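Long-range contacts in folylpolyglutamate synthase/dihydrofolate synthase (Thermotoga maritima, PDB 1O5Z), which probably catalyses the ATP-dependent addition of L-glutamate to 7,8-dihydropteroate and to the polyglutamate tail of tetrahydrofolate, with magnesium as cofactor: residues A[50-55]-A[147-152]; A[59-64]-A[175-180]; A[94-99]-A[141-146]; A[167-172]-A[200-205]. All coordinates share one frame; numbering follows the deposited sequence.

All four contacts belong to one mixed sheet and the helices and loops packed on it. Contact 1 pairs two neighbouring parallel strands. Contact 3 is nested in the chain loop that contact 1 closes and lies near it, about 9 Å between centres, because its helix 132-146 leads into strand 151-155. Contact 4 lies about 14 Å from contact 1, centre to centre, and touches it through Leu171 N and Thr54 O. It also meets contact 3, where Val168 packs on Phe141. Strand 53-58 runs from contact 1 to the glycine-rich loop of contact 2, about 23 Å away between centres. There the loop amides hold one sulfate ion, consistent with an ATP phosphate site, and a second lies near Lys63.

Contact 1 (A[50-55]-A[147-152]); sequences LEYKTI and KNVDIA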
loop_
_atom_site.group_PDB
_atom_site.type_symbol
_atom_site.label_atom_id
_atom_site.label_comp_id
_atom_site.label_asym_id
_atom_site.label_seq_id
_atom_site.Cartn_x
_atom_site.Cartn_y
_atom_site.Cartn_z
ATOM N N LEU A 50 -0.954 15.915 16.588
ATOM C CA LEU A 50 -2.128 16.258 17.380
ATOM C C LEU A 50 -2.862 17.481 16.842
ATOM O O LEU A 50 -3.781 18.020 17.454
ATOM C CB LEU A 50 -1.664 16.558 18.808
ATOM C CG LEU A 50 -0.887 15.441 19.486
ATOM C CD1 LEU A 50 -0.406 15.916 20.888
ATOM C CD2 LEU A 50 -1.787 14.234 19.527
ATOM N N GLU A 51 -2.474 17.877 15.656
ATOM C CA GLU A 51 -2.851 19.154 15.088
ATOM C C GLU A 51 -4.020 19.005 14.130
ATOM O O GLU A 51 -4.401 19.983 13.539
ATOM C CB GLU A 51 -1.646 19.687 14.315
ATOM C CG GLU A 51 -1.402 21.133 14.457
ATOM C CD GLU A 51 -0.583 21.395 15.676
ATOM O OE1 GLU A 51 0.659 21.161 15.563
ATOM O OE2 GLU A 51 -1.177 21.805 16.712
ATOM N N TYR A 52 -4.549 17.787 13.941
ATOM C CA TYR A 52 -5.599 17.522 12.966
ATOM C C TYR A 52 -6.239 16.184 13.306
ATOM O O TYR A 52 -5.666 15.379 13.988
ATOM C CB TYR A 52 -5.038 17.486 11.520
ATOM C CG TYR A 52 -3.632 16.867 11.435
ATOM C CD1 TYR A 52 -3.442 15.471 11.484
ATOM C CD2 TYR A 52 -2.508 17.669 11.385
ATOM C CE1 TYR A 52 -2.157 14.927 11.495
ATOM C CE2 TYR A 52 -1.226 17.124 11.355
ATOM C CZ TYR A 52 -1.071 15.776 11.450
ATOM O OH TYR A 52 0.153 15.249 11.391
ATOM N N LYS A 53 -7.449 15.969 12.812
ATOM C CA LYS A 53 -8.141 14.689 12.936
ATOM C C LYS A 53 -7.414 13.651 12.110
ATOM O O LYS A 53 -6.715 13.966 11.141
ATOM C CB LYS A 53 -9.613 14.774 12.469
ATOM C CG LYS A 53 -10.465 15.841 13.134
ATOM C CD LYS A 53 -10.443 15.658 14.671
ATOM C CE LYS A 53 -11.325 16.682 15.453
ATOM N NZ LYS A 53 -10.807 16.900 16.868
ATOM N N THR A 54 -7.635 12.393 12.464
ATOM C CA THR A 54 -6.806 11.328 11.974
ATOM C C THR A 54 -7.675 10.102 11.755
ATOM O O THR A 54 -8.703 9.929 12.437
ATOM C CB THR A 54 -5.679 11.191 13.014
ATOM O OG1 THR A 54 -4.408 11.545 12.404
ATOM C CG2 THR A 54 -5.527 9.876 13.528
ATOM N N ILE A 55 -7.320 9.304 10.736
ATOM C CA ILE A 55 -7.948 7.984 10.519
ATOM C C ILE A 55 -6.826 6.999 10.370
ATOM O O ILE A 55 -5.840 7.280 9.723
ATOM C CB ILE A 55 -8.867 7.978 9.291
ATOM C CG1 ILE A 55 -10.029 8.910 9.538
ATOM C CG2 ILE A 55 -9.379 6.557 8.977
ATOM C CD1 ILE A 55 -10.797 9.226 8.244
ATOM N N LYS A 147 1.101 21.900 6.521
ATOM C CA LYS A 147 0.118 22.141 5.459
ATOM C C LYS A 147 -1.290 22.412 5.981
ATOM O O LYS A 147 -2.216 22.561 5.180
ATOM C CB LYS A 147 0.044 20.952 4.480
ATOM C CG LYS A 147 1.279 20.775 3.636
ATOM C CD LYS A 147 1.462 21.930 2.681
ATOM C CE LYS A 147 2.691 21.700 1.809
ATOM N NZ LYS A 147 2.954 22.819 0.836
ATOM N N ASN A 148 -1.477 22.454 7.301
ATOM C CA ASN A 148 -2.819 22.735 7.855
ATOM C C ASN A 148 -3.914 21.808 7.302
ATOM O O ASN A 148 -4.967 22.241 6.901
ATOM C CB ASN A 148 -3.195 24.201 7.640
ATOM C CG ASN A 148 -2.122 25.154 8.157
ATOM O OD1 ASN A 148 -1.541 24.956 9.231
ATOM N ND2 ASN A 148 -1.826 26.172 7.381
ATOM N N VAL A 149 -3.660 20.523 7.317
ATOM C CA VAL A 149 -4.655 19.567 6.809
ATOM C C VAL A 149 -5.837 19.476 7.776
ATOM O O VAL A 149 -5.715 19.801 8.955
ATOM C CB VAL A 149 -4.040 18.182 6.521
ATOM C CG1 VAL A 149 -2.869 18.290 5.536
ATOM C CG2 VAL A 149 -3.614 17.483 7.802
ATOM N N ASP A 150 -6.994 19.105 7.259
ATOM C CA ASP A 150 -8.189 18.900 8.094
ATOM C C ASP A 150 -8.079 17.518 8.731
ATOM O O ASP A 150 -8.415 17.319 9.886
ATOM C CB ASP A 150 -9.462 18.906 7.251
ATOM C CG ASP A 150 -9.724 20.249 6.583
ATOM O OD1 ASP A 150 -9.509 21.285 7.270
ATOM O OD2 ASP A 150 -10.157 20.341 5.388
ATOM N N ILE A 151 -7.631 16.575 7.925
ATOM C CA ILE A 151 -7.538 15.207 8.343
ATOM C C ILE A 151 -6.389 14.476 7.699
ATOM O O ILE A 151 -6.015 14.739 6.546
ATOM C CB ILE A 151 -8.892 14.495 8.115
ATOM C CG1 ILE A 151 -8.761 13.020 8.376
ATOM C CG2 ILE A 151 -9.467 14.747 6.733
ATOM C CD1 ILE A 151 -10.086 12.405 8.546
ATOM N N ALA A 152 -5.797 13.579 8.477
ATOM C CA ALA A 152 -4.727 12.724 7.978
ATOM C C ALA A 152 -5.183 11.261 7.987
ATOM O O ALA A 152 -5.746 10.804 8.953
ATOM C CB ALA A 152 -3.447 12.922 8.785
HETATM O O HOH W 1 -4.092 21.263 10.575
#
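Tyr52 lays its ring over Val149, whose CG2 stands 4.0 Å from the centroid of that ring and 27° off its normal, a CH-pi contact over the face. Ala152 CB approaches the same ring obliquely and comes 3.6 Å from Tyr52 CE1. Tyr52 CG sits between the backbone N and the carbonyl carbon (chi1 36°), 3.7 Å from Val149 CG2. At the far end of the ring Tyr52 OH is hydrogen-bonded to Phe141 O of helix 132-146. An alanine here would probably open a gap beside Val149 CG2 and Ala152 CB and cost Phe141 O its hydroxyl partner. Beyond Tyr52 the chains run as parallel strands, Lys53 paired with Ile151 and Thr54 with Ala152. Ala152 N donates to Lys53 O at 2.8 Å, and Ile55 N to Ala152 O, also at 2.8 Å; the bond from Lys53 N to Asp150 O is weak. At the entrance to the ladder a water lies 2.7 Å from Val149 O and near Glu51 O. On the face of the sheet that carries Ile151, Ile151 CD1 meets Ile55 CD1 at 3.3 Å, tighter than usual, while helix 63-77 packs against both isoleucines through Leu74. On the face carrying Thr54 and Ala152, Thr54 OG1 is buried without a polar partner. The pairing joins two inner strands of the P-loop-type sheet, and its chemistry is that of a core: backbone polar groups answer one another across the ladder, whereas the side chains meet almost wholly through carbon.

Contact 2 (A[59-64]-A[175-180]); sequences GTNGKG and IVTVDR. With SO4 (sulfate ion), chain C; SO4 (sulfate ion), chain B.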
loop_
_atom_site.group_PDB
_atom_site.type_symbol
_atom_site.label_atom_id
_atom_site.label_comp_id
_atom_site.label_asym_id
_atom_site.label_seq_id
_atom_site.Cartn_x
_atom_site.Cartn_y
_atom_site.Cartn_z
ATOM N N GLY A 59 -3.851 -3.737 9.120
ATOM C CA GLY A 59 -4.295 -4.991 8.573
ATOM C C GLY A 59 -3.199 -5.600 7.737
ATOM O O GLY A 59 -2.369 -4.909 7.194
ATOM N N THR A 60 -3.200 -6.908 7.632
ATOM C CA THR A 60 -2.204 -7.605 6.833
ATOM C C THR A 60 -2.267 -7.263 5.321
ATOM O O THR A 60 -1.244 -6.995 4.664
ATOM C CB THR A 60 -2.380 -9.093 7.083
ATOM O OG1 THR A 60 -2.256 -9.335 8.494
ATOM C CG2 THR A 60 -1.243 -9.889 6.455
ATOM N N ASN A 61 -3.482 -7.267 4.783
ATOM C CA ASN A 61 -3.692 -6.955 3.386
ATOM C C ASN A 61 -4.845 -5.991 3.249
ATOM O O ASN A 61 -5.822 -6.103 3.958
ATOM C CB ASN A 61 -3.963 -8.236 2.575
ATOM C CG ASN A 61 -2.757 -9.173 2.554
ATOM O OD1 ASN A 61 -1.642 -8.771 2.144
ATOM N ND2 ASN A 61 -2.953 -10.412 3.043
ATOM N N GLY A 62 -4.726 -5.074 2.311
ATOM C CA GLY A 62 -5.784 -4.119 2.046
ATOM C C GLY A 62 -5.635 -2.787 2.748
ATOM O O GLY A 62 -6.454 -1.895 2.538
ATOM N N LYS A 63 -4.623 -2.624 3.592
ATOM C CA LYS A 63 -4.577 -1.382 4.341
ATOM C C LYS A 63 -4.219 -0.192 3.438
ATOM O O LYS A 63 -4.762 0.903 3.614
ATOM C CB LYS A 63 -3.711 -1.452 5.619
ATOM C CG LYS A 63 -2.369 -2.068 5.488
ATOM C CD LYS A 63 -1.469 -1.709 6.670
ATOM C CE LYS A 63 -0.056 -2.335 6.449
ATOM N NZ LYS A 63 -0.099 -3.737 5.926
ATOM N N GLY A 64 -3.302 -0.396 2.499
ATOM C CA GLY A 64 -2.961 0.604 1.529
ATOM C C GLY A 64 -4.142 0.967 0.673
ATOM O O GLY A 64 -4.371 2.147 0.456
ATOM N N ILE A 175 -8.927 -2.290 11.036
ATOM C CA ILE A 175 -8.054 -3.428 10.798
ATOM C C ILE A 175 -8.635 -4.240 9.648
ATOM O O ILE A 175 -9.601 -5.007 9.813
ATOM C CB ILE A 175 -7.879 -4.257 12.067
ATOM C CG1 ILE A 175 -7.229 -3.380 13.161
ATOM C CG2 ILE A 175 -6.976 -5.475 11.766
ATOM C CD1 ILE A 175 -7.233 -3.969 14.558
ATOM N N VAL A 176 -8.084 -4.032 8.460
ATOM C CA VAL A 176 -8.753 -4.528 7.270
ATOM C C VAL A 176 -8.847 -6.056 7.343
ATOM O O VAL A 176 -9.942 -6.626 7.253
ATOM C CB VAL A 176 -8.057 -4.089 5.959
ATOM C CG1 VAL A 176 -8.904 -4.571 4.739
ATOM C CG2 VAL A 176 -7.836 -2.583 5.899
ATOM N N THR A 177 -7.677 -6.696 7.513
ATOM C CA THR A 177 -7.556 -8.127 7.755
ATOM C C THR A 177 -6.470 -8.478 8.759
ATOM O O THR A 177 -5.590 -7.688 9.057
ATOM C CB THR A 177 -7.263 -8.957 6.434
ATOM O OG1 THR A 177 -5.942 -8.678 5.861
ATOM C CG2 THR A 177 -8.330 -8.647 5.347
ATOM N N VAL A 178 -6.555 -9.723 9.226
ATOM C CA VAL A 178 -5.500 -10.360 9.969
ATOM C C VAL A 178 -5.205 -11.718 9.326
ATOM O O VAL A 178 -5.994 -12.658 9.470
ATOM C CB VAL A 178 -5.914 -10.547 11.443
ATOM C CG1 VAL A 178 -4.790 -11.257 12.218
ATOM C CG2 VAL A 178 -6.366 -9.185 12.075
ATOM N N ASP A 179 -4.069 -11.803 8.624
ATOM C CA ASP A 179 -3.668 -13.008 7.887
ATOM C C ASP A 179 -2.279 -13.486 8.323
ATOM O O ASP A 179 -1.421 -12.670 8.649
ATOM C CB ASP A 179 -3.696 -12.723 6.379
ATOM C CG ASP A 179 -5.080 -12.294 5.886
ATOM O OD1 ASP A 179 -6.022 -13.087 6.207
ATOM O OD2 ASP A 179 -5.322 -11.221 5.190
ATOM N N ARG A 180 -2.085 -14.805 8.299
ATOM C CA ARG A 180 -0.855 -15.484 8.763
ATOM C C ARG A 180 0.248 -15.229 7.757
ATOM O O ARG A 180 -0.025 -14.689 6.692
ATOM C CB ARG A 180 -1.083 -17.007 8.879
ATOM C CG ARG A 180 -0.748 -17.684 10.235
ATOM C CD ARG A 180 -1.689 -18.907 10.535
ATOM N NE ARG A 180 -1.610 -19.452 11.907
ATOM C CZ ARG A 180 -2.590 -20.162 12.524
ATOM N NH1 ARG A 180 -3.756 -20.394 11.903
ATOM N NH2 ARG A 180 -2.413 -20.655 13.769
HETATM S S SO4 C . -2.448 -3.279 0.384
HETATM O O1 SO4 C . -2.452 -4.684 0.765
HETATM O O2 SO4 C . -1.583 -2.974 -0.732
HETATM O O3 SO4 C . -1.957 -2.598 1.588
HETATM O O4 SO4 C . -3.782 -2.827 -0.030
HETATM S S SO4 B . 1.473 -5.996 8.690
HETATM O O1 SO4 B . 2.294 -5.059 7.918
HETATM O O2 SO4 B . 1.193 -7.172 7.876
HETATM O O3 SO4 B . 0.248 -5.275 9.056
HETATM O O4 SO4 B . 2.124 -6.383 9.933
#
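Asp179 faces Thr60 and Asn61, crossing the asparagine side chain at about a right angle. Asp179 CB lies 3.7 Å from Thr60 CG2. Asp179 CG lies anti to the carbonyl carbon, beside the backbone N (chi1 -59°). Asp179 OD2 takes two hydrogen bonds from opposite faces of the carboxylate plane: one from Asn61 ND2 at 3.3 Å, on the anti side and 32° out of the plane, the other from Thr177 OG1 at 2.7 Å. Asp179 OD1 forms a salt bridge with Lys213. Thr177 OG1 also accepts from Asn61 N at 3.0 Å, which makes a relay from loop amide to hydroxyl to carboxylate. Asp179 N donates almost straight to Thr60 OG1 (3.1 Å, 178°), and Thr60 N donates to Thr177 O. Val176 packs its methyls against the backbone of Asn61, Gly62 and Lys63. A side chain at Gly59 or Gly62 would collide with 175-180. The sequence GTNGKG followed by Ser65 is the P-loop of this family. At the start of helix 63-77 Gly62 N donates to O1 of the chain C sulfate at 2.8 Å and Gly64 N to its O3 at 2.7 Å, while Lys63 NZ bonds Gly59 O and, weakly, the chain B sulfate. Asp179 and Thr177 thus bond the backbone and side chains of a loop whose amides hold an anion, consistent with the binding of ATP phosphates.

Contact 3 (A[94-99]-A[141-146]); sequences ERIRLN and FLYFAE
Ile96 and Tyr143 make the closest apolar contact between strand 96-98 and helix 132-146, with Ile96 CG2 3.4 Å from Tyr143 CD2. The methyl lies oblique to the tyrosine ring, and Ile96 CG2 also reaches Phe144 CE1 at 3.9 Å, so one branch of the isoleucine serves both aromatics. Tyr143 starts toward the strand, its CG anti to the backbone N (chi1 174°). Farther along, Leu98 crosses Tyr143 at about a right angle, with Leu98 CB 3.8 Å from Tyr143 OH. The rings also meet each other, with Phe144 CE1 lying in the plane of the Tyr143 ring at its edge. A second kind of contact sets ring carbons against a backbone oxygen. Arg97 O comes 3.4 Å from Phe144 CE1, and it also lies near the plane of the Tyr143 ring, at its edge. Polar bonding occurs within segment 94-99: the Arg97 side chain sets off away from the helix and grips Glu94 O side-on with two nitrogens, NE at 2.7 Å and NH2 at 3.0 Å, with Glu94 O only 7° out of the guanidinium plane. Arg97 NH1 forms a salt bridge with Glu100, and the guanidinium has a cation-pi contact with Tyr85. The segments of strand 96-98 and helix 141-146 run nearly parallel, 13° apart, with axes 9.3 Å from each other. Strand 96-98 lies between strands 101-102 and 81-84 in the sheet; Tyr143 also packs on helix 105-122, and Phe144 reaches across to strand 151-155.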
loop_
_atom_site.group_PDB
_atom_site.type_symbol
_atom_site.label_atom_id
_atom_site.label_comp_id
_atom_site.label_asym_id
_atom_site.label_seq_id
_atom_site.Cartn_x
_atom_site.Cartn_y
_atom_site.Cartn_z
ATOM N N GLU A 94 5.613 8.848 -2.894
ATOM C CA GLU A 94 4.326 8.155 -2.702
ATOM C C GLU A 94 3.871 8.044 -1.230
ATOM O O GLU A 94 2.671 7.869 -0.922
ATOM C CB GLU A 94 4.438 6.705 -3.228
ATOM C CG GLU A 94 4.572 6.559 -4.719
ATOM C CD GLU A 94 5.068 5.185 -5.132
ATOM O OE1 GLU A 94 4.810 4.197 -4.402
ATOM O OE2 GLU A 94 5.741 5.096 -6.183
ATOM N N ARG A 95 4.838 8.103 -0.319
ATOM C CA ARG A 95 4.584 7.831 1.092
ATOM C C ARG A 95 3.832 8.950 1.757
ATOM O O ARG A 95 3.175 8.717 2.726
ATOM C CB ARG A 95 5.908 7.585 1.863
ATOM C CG ARG A 95 6.647 6.340 1.479
ATOM C CD ARG A 95 8.031 6.296 1.975
ATOM N NE ARG A 95 8.695 5.078 1.548
ATOM C CZ ARG A 95 8.810 3.966 2.286
ATOM N NH1 ARG A 95 9.435 2.912 1.763
ATOM N NH2 ARG A 95 8.346 3.902 3.547
ATOM N N ILE A 96 3.969 10.173 1.238
ATOM C CA ILE A 96 3.390 11.380 1.875
ATOM C C ILE A 96 2.696 12.247 0.831
ATOM O O ILE A 96 3.302 12.678 -0.128
ATOM C CB ILE A 96 4.494 12.192 2.563
ATOM C CG1 ILE A 96 5.326 11.291 3.490
ATOM C CG2 ILE A 96 3.911 13.316 3.347
ATOM C CD1 ILE A 96 6.489 12.010 4.103
ATOM N N ARG A 97 1.414 12.498 1.054
ATOM C CA ARG A 97 0.579 13.141 0.080
ATOM C C ARG A 97 -0.284 14.191 0.720
ATOM O O ARG A 97 -0.610 14.113 1.892
ATOM C CB ARG A 97 -0.290 12.114 -0.616
ATOM C CG ARG A 97 0.446 10.927 -0.981
ATOM C CD ARG A 97 -0.311 10.031 -1.923
ATOM N NE ARG A 97 0.395 8.766 -2.054
ATOM C CZ ARG A 97 -0.081 7.698 -2.645
ATOM N NH1 ARG A 97 -1.283 7.711 -3.224
ATOM N NH2 ARG A 97 0.681 6.614 -2.705
ATOM N N LEU A 98 -0.568 15.207 -0.076
ATOM C CA LEU A 98 -1.512 16.263 0.228
ATOM C C LEU A 98 -2.536 16.217 -0.905
ATOM O O LEU A 98 -2.201 16.396 -2.085
ATOM C CB LEU A 98 -0.829 17.622 0.238
ATOM C CG LEU A 98 -1.672 18.865 0.511
ATOM C CD1 LEU A 98 -2.338 18.807 1.867
ATOM C CD2 LEU A 98 -0.730 20.059 0.397
ATOM N N ASN A 99 -3.760 15.900 -0.515
ATOM C CA ASN A 99 -4.852 15.814 -1.424
ATOM C C ASN A 99 -4.463 14.845 -2.514
ATOM O O ASN A 99 -4.764 15.032 -3.664
ATOM C CB ASN A 99 -5.206 17.205 -1.929
ATOM C CG ASN A 99 -5.683 18.127 -0.787
ATOM O OD1 ASN A 99 -6.209 17.635 0.191
ATOM N ND2 ASN A 99 -5.554 19.449 -0.954
ATOM N N PHE A 141 3.866 13.550 9.596
ATOM C CA PHE A 141 3.087 14.273 10.610
ATOM C C PHE A 141 3.376 15.753 10.612
ATOM O O PHE A 141 2.480 16.573 10.732
ATOM C CB PHE A 141 3.350 13.745 12.007
ATOM C CG PHE A 141 2.640 12.471 12.330
ATOM C CD1 PHE A 141 3.323 11.436 12.949
ATOM C CD2 PHE A 141 1.274 12.324 12.097
ATOM C CE1 PHE A 141 2.672 10.205 13.270
ATOM C CE2 PHE A 141 0.625 11.135 12.444
ATOM C CZ PHE A 141 1.338 10.072 13.043
ATOM N N LEU A 142 4.646 16.086 10.502
ATOM C CA LEU A 142 5.075 17.484 10.484
ATOM C C LEU A 142 4.555 18.181 9.216
ATOM O O LEU A 142 4.053 19.289 9.248
ATOM C CB LEU A 142 6.614 17.522 10.514
ATOM C CG LEU A 142 7.233 18.895 10.673
ATOM C CD1 LEU A 142 6.591 19.600 11.813
ATOM C CD2 LEU A 142 8.761 18.831 10.836
ATOM N N TYR A 143 4.676 17.493 8.088
ATOM C CA TYR A 143 4.240 18.032 6.820
ATOM C C TYR A 143 2.727 18.335 6.858
ATOM O O TYR A 143 2.302 19.397 6.471
ATOM C CB TYR A 143 4.579 17.025 5.741
ATOM C CG TYR A 143 4.092 17.346 4.377
ATOM C CD1 TYR A 143 4.727 18.294 3.606
ATOM C CD2 TYR A 143 3.044 16.622 3.803
ATOM C CE1 TYR A 143 4.320 18.557 2.331
ATOM C CE2 TYR A 143 2.633 16.868 2.528
ATOM C CZ TYR A 143 3.287 17.825 1.783
ATOM O OH TYR A 143 2.899 18.094 0.506
ATOM N N PHE A 144 1.943 17.381 7.343
ATOM C CA PHE A 144 0.532 17.562 7.491
ATOM C C PHE A 144 0.223 18.742 8.347
ATOM O O PHE A 144 -0.728 19.440 8.062
ATOM C CB PHE A 144 -0.120 16.310 8.087
ATOM C CG PHE A 144 0.087 15.080 7.280
ATOM C CD1 PHE A 144 0.265 15.137 5.895
ATOM C CD2 PHE A 144 0.088 13.842 7.892
ATOM C CE1 PHE A 144 0.467 13.984 5.139
ATOM C CE2 PHE A 144 0.276 12.683 7.144
ATOM C CZ PHE A 144 0.464 12.768 5.740
ATOM N N ALA A 145 0.983 18.943 9.411
ATOM C CA ALA A 145 0.842 20.137 10.242
ATOM C C ALA A 145 1.240 21.426 9.475
ATOM O O ALA A 145 0.492 22.412 9.464
ATOM C CB ALA A 145 1.686 20.006 11.530
ATOM N N GLU A 146 2.398 21.426 8.811
ATOM C CA GLU A 146 2.835 22.630 8.119
ATOM C C GLU A 146 1.771 22.916 7.045
ATOM O O GLU A 146 1.501 24.065 6.740
ATOM C CB GLU A 146 4.301 22.568 7.582
ATOM C CG GLU A 146 5.329 21.863 8.505
ATOM C CD GLU A 146 6.683 22.583 8.830
ATOM O OE1 GLU A 146 6.823 23.004 10.026
ATOM O OE2 GLU A 146 7.656 22.685 7.986
#

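Contact 4 (A[167-172]-A[200-205]); sequences VVFPLC and IIKERV
Lys202 and Val205, the two ends of a type II turn closed by Val205 N to Lys202 O, face the extended run Phe169-Pro170 across the contact. Lys202 CB sits over one face of the Phe169 ring, 4.0 Å from the centroid and 18° off the normal, offset toward the rim. Lys202 CG comes 3.9 Å from Pro170 CD. The lysine chain then bends at chi2 and again at chi4 (47°), and this last bend carries Lys202 NZ to within 2.8 Å of Val168 O, nearly along the C=O axis. Lys202 NZ also bonds Asn166 OD1. A methionine in its place would probably leave Val168 O and Asn166 OD1 without their charged donor. Val205 uses both methyls: Val205 CG2 lies 3.4 Å from Phe169 CE2 and 3.3 Å from Pro170 O, while Val205 CG1 lies 3.7 Å from Cys172 CA. Glu203 O meets the Phe169 ring at its edge. The contact ties the loop before strand 173-175 to the one before strand 207-209. Its lysine does two jobs, the carbons packing on aromatic and proline while the ammonium is held by a backbone carbonyl and an amide oxygen, both neutral.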
loop_
_atom_site.group_PDB
_atom_site.type_symbol
_atom_site.label_atom_id
_atom_site.label_comp_id
_atom_site.label_asym_id
_atom_site.label_seq_id
_atom_site.Cartn_x
_atom_site.Cartn_y
_atom_site.Cartn_z
ATOM N N VAL A 167 0.827 6.641 17.470
ATOM C CA VAL A 167 0.822 7.753 18.385
ATOM C C VAL A 167 -0.462 8.568 18.274
ATOM O O VAL A 167 -0.688 9.483 19.060
ATOM C CB VAL A 167 2.064 8.624 18.168
ATOM C CG1 VAL A 167 3.309 7.812 18.488
ATOM C CG2 VAL A 167 2.155 9.166 16.769
ATOM N N VAL A 168 -1.291 8.259 17.270
ATOM C CA VAL A 168 -2.491 9.050 17.010
ATOM C C VAL A 168 -3.637 8.597 17.892
ATOM O O VAL A 168 -3.612 7.494 18.432
ATOM C CB VAL A 168 -2.970 8.962 15.524
ATOM C CG1 VAL A 168 -1.883 9.400 14.587
ATOM C CG2 VAL A 168 -3.476 7.561 15.141
ATOM N N PHE A 169 -4.621 9.490 18.031
ATOM C CA PHE A 169 -5.971 9.163 18.501
ATOM C C PHE A 169 -6.986 9.514 17.382
ATOM O O PHE A 169 -7.346 10.671 17.191
ATOM C CB PHE A 169 -6.263 9.940 19.756
ATOM C CG PHE A 169 -6.964 9.156 20.755
ATOM C CD1 PHE A 169 -6.238 8.417 21.695
ATOM C CD2 PHE A 169 -8.374 9.124 20.764
ATOM C CE1 PHE A 169 -6.888 7.651 22.648
ATOM C CE2 PHE A 169 -9.077 8.370 21.733
ATOM C CZ PHE A 169 -8.341 7.631 22.689
ATOM N N PRO A 170 -7.368 8.518 16.595
ATOM C CA PRO A 170 -8.102 8.768 15.376
ATOM C C PRO A 170 -9.608 8.874 15.565
ATOM O O PRO A 170 -10.132 8.604 16.640
ATOM C CB PRO A 170 -7.765 7.534 14.529
ATOM C CG PRO A 170 -7.585 6.450 15.493
ATOM C CD PRO A 170 -7.085 7.077 16.772
ATOM N N LEU A 171 -10.294 9.236 14.499
ATOM C CA LEU A 171 -11.742 9.193 14.488
ATOM C C LEU A 171 -12.252 7.734 14.357
ATOM O O LEU A 171 -13.366 7.398 14.767
ATOM C CB LEU A 171 -12.263 10.050 13.325
ATOM C CG LEU A 171 -11.926 11.542 13.364
ATOM C CD1 LEU A 171 -12.335 12.176 12.043
ATOM C CD2 LEU A 171 -12.654 12.186 14.520
ATOM N N CYS A 172 -11.408 6.883 13.784
ATOM C CA CYS A 172 -11.732 5.505 13.548
ATOM C C CYS A 172 -10.433 4.774 13.343
ATOM O O CYS A 172 -9.490 5.323 12.789
ATOM C CB CYS A 172 -12.565 5.377 12.273
ATOM S SG CYS A 172 -13.268 3.725 12.043
ATOM N N ILE A 200 -3.842 -0.657 17.742
ATOM C CA ILE A 200 -4.391 0.601 17.191
ATOM C C ILE A 200 -5.837 0.885 17.595
ATOM O O ILE A 200 -6.385 1.913 17.202
ATOM C CB ILE A 200 -4.250 0.640 15.646
ATOM C CG1 ILE A 200 -5.317 -0.203 14.928
ATOM C CG2 ILE A 200 -2.851 0.107 15.221
ATOM C CD1 ILE A 200 -5.406 0.155 13.414
ATOM N N ILE A 201 -6.462 -0.026 18.336
ATOM C CA ILE A 201 -7.770 0.236 18.949
ATOM C C ILE A 201 -7.594 1.179 20.141
ATOM O O ILE A 201 -6.806 0.895 21.041
ATOM C CB ILE A 201 -8.488 -1.048 19.412
ATOM C CG1 ILE A 201 -8.715 -1.987 18.229
ATOM C CG2 ILE A 201 -9.830 -0.682 20.066
ATOM C CD1 ILE A 201 -9.227 -3.403 18.599
ATOM N N LYS A 202 -8.364 2.278 20.125
ATOM C CA LYS A 202 -8.206 3.380 21.057
ATOM C C LYS A 202 -9.515 3.621 21.793
ATOM O O LYS A 202 -10.598 3.314 21.277
ATOM C CB LYS A 202 -7.775 4.622 20.294
ATOM C CG LYS A 202 -6.384 4.521 19.640
ATOM C CD LYS A 202 -5.252 4.360 20.680
ATOM C CE LYS A 202 -3.960 3.907 20.040
ATOM N NZ LYS A 202 -3.600 4.679 18.804
ATOM N N GLU A 203 -9.405 4.163 23.000
ATOM C CA GLU A 203 -10.538 4.306 23.901
ATOM C C GLU A 203 -11.705 5.043 23.264
ATOM O O GLU A 203 -11.571 6.161 22.828
ATOM C CB GLU A 203 -10.102 5.046 25.167
ATOM C CG GLU A 203 -11.178 5.157 26.245
ATOM C CD GLU A 203 -11.445 3.864 26.986
ATOM O OE1 GLU A 203 -10.619 2.925 26.868
ATOM O OE2 GLU A 203 -12.481 3.809 27.698
ATOM N N ARG A 204 -12.852 4.388 23.211
ATOM C CA ARG A 204 -14.055 4.990 22.659
ATOM C C ARG A 204 -14.003 5.218 21.161
ATOM O O ARG A 204 -14.985 5.618 20.587
ATOM C CB ARG A 204 -14.365 6.317 23.350
ATOM C CG ARG A 204 -14.644 6.145 24.794
ATOM C CD ARG A 204 -16.087 5.930 25.059
ATOM N NE ARG A 204 -16.306 5.421 26.401
ATOM C CZ ARG A 204 -17.494 5.109 26.884
ATOM N NH1 ARG A 204 -18.579 5.285 26.136
ATOM N NH2 ARG A 204 -17.605 4.621 28.120
ATOM N N VAL A 205 -12.885 4.923 20.519
ATOM C CA VAL A 205 -12.755 5.149 19.096
ATOM C C VAL A 205 -13.274 3.908 18.447
ATOM O O VAL A 205 -12.857 2.820 18.781
ATOM C CB VAL A 205 -11.271 5.348 18.672
ATOM C CG1 VAL A 205 -11.098 5.334 17.162
ATOM C CG2 VAL A 205 -10.721 6.637 19.252
#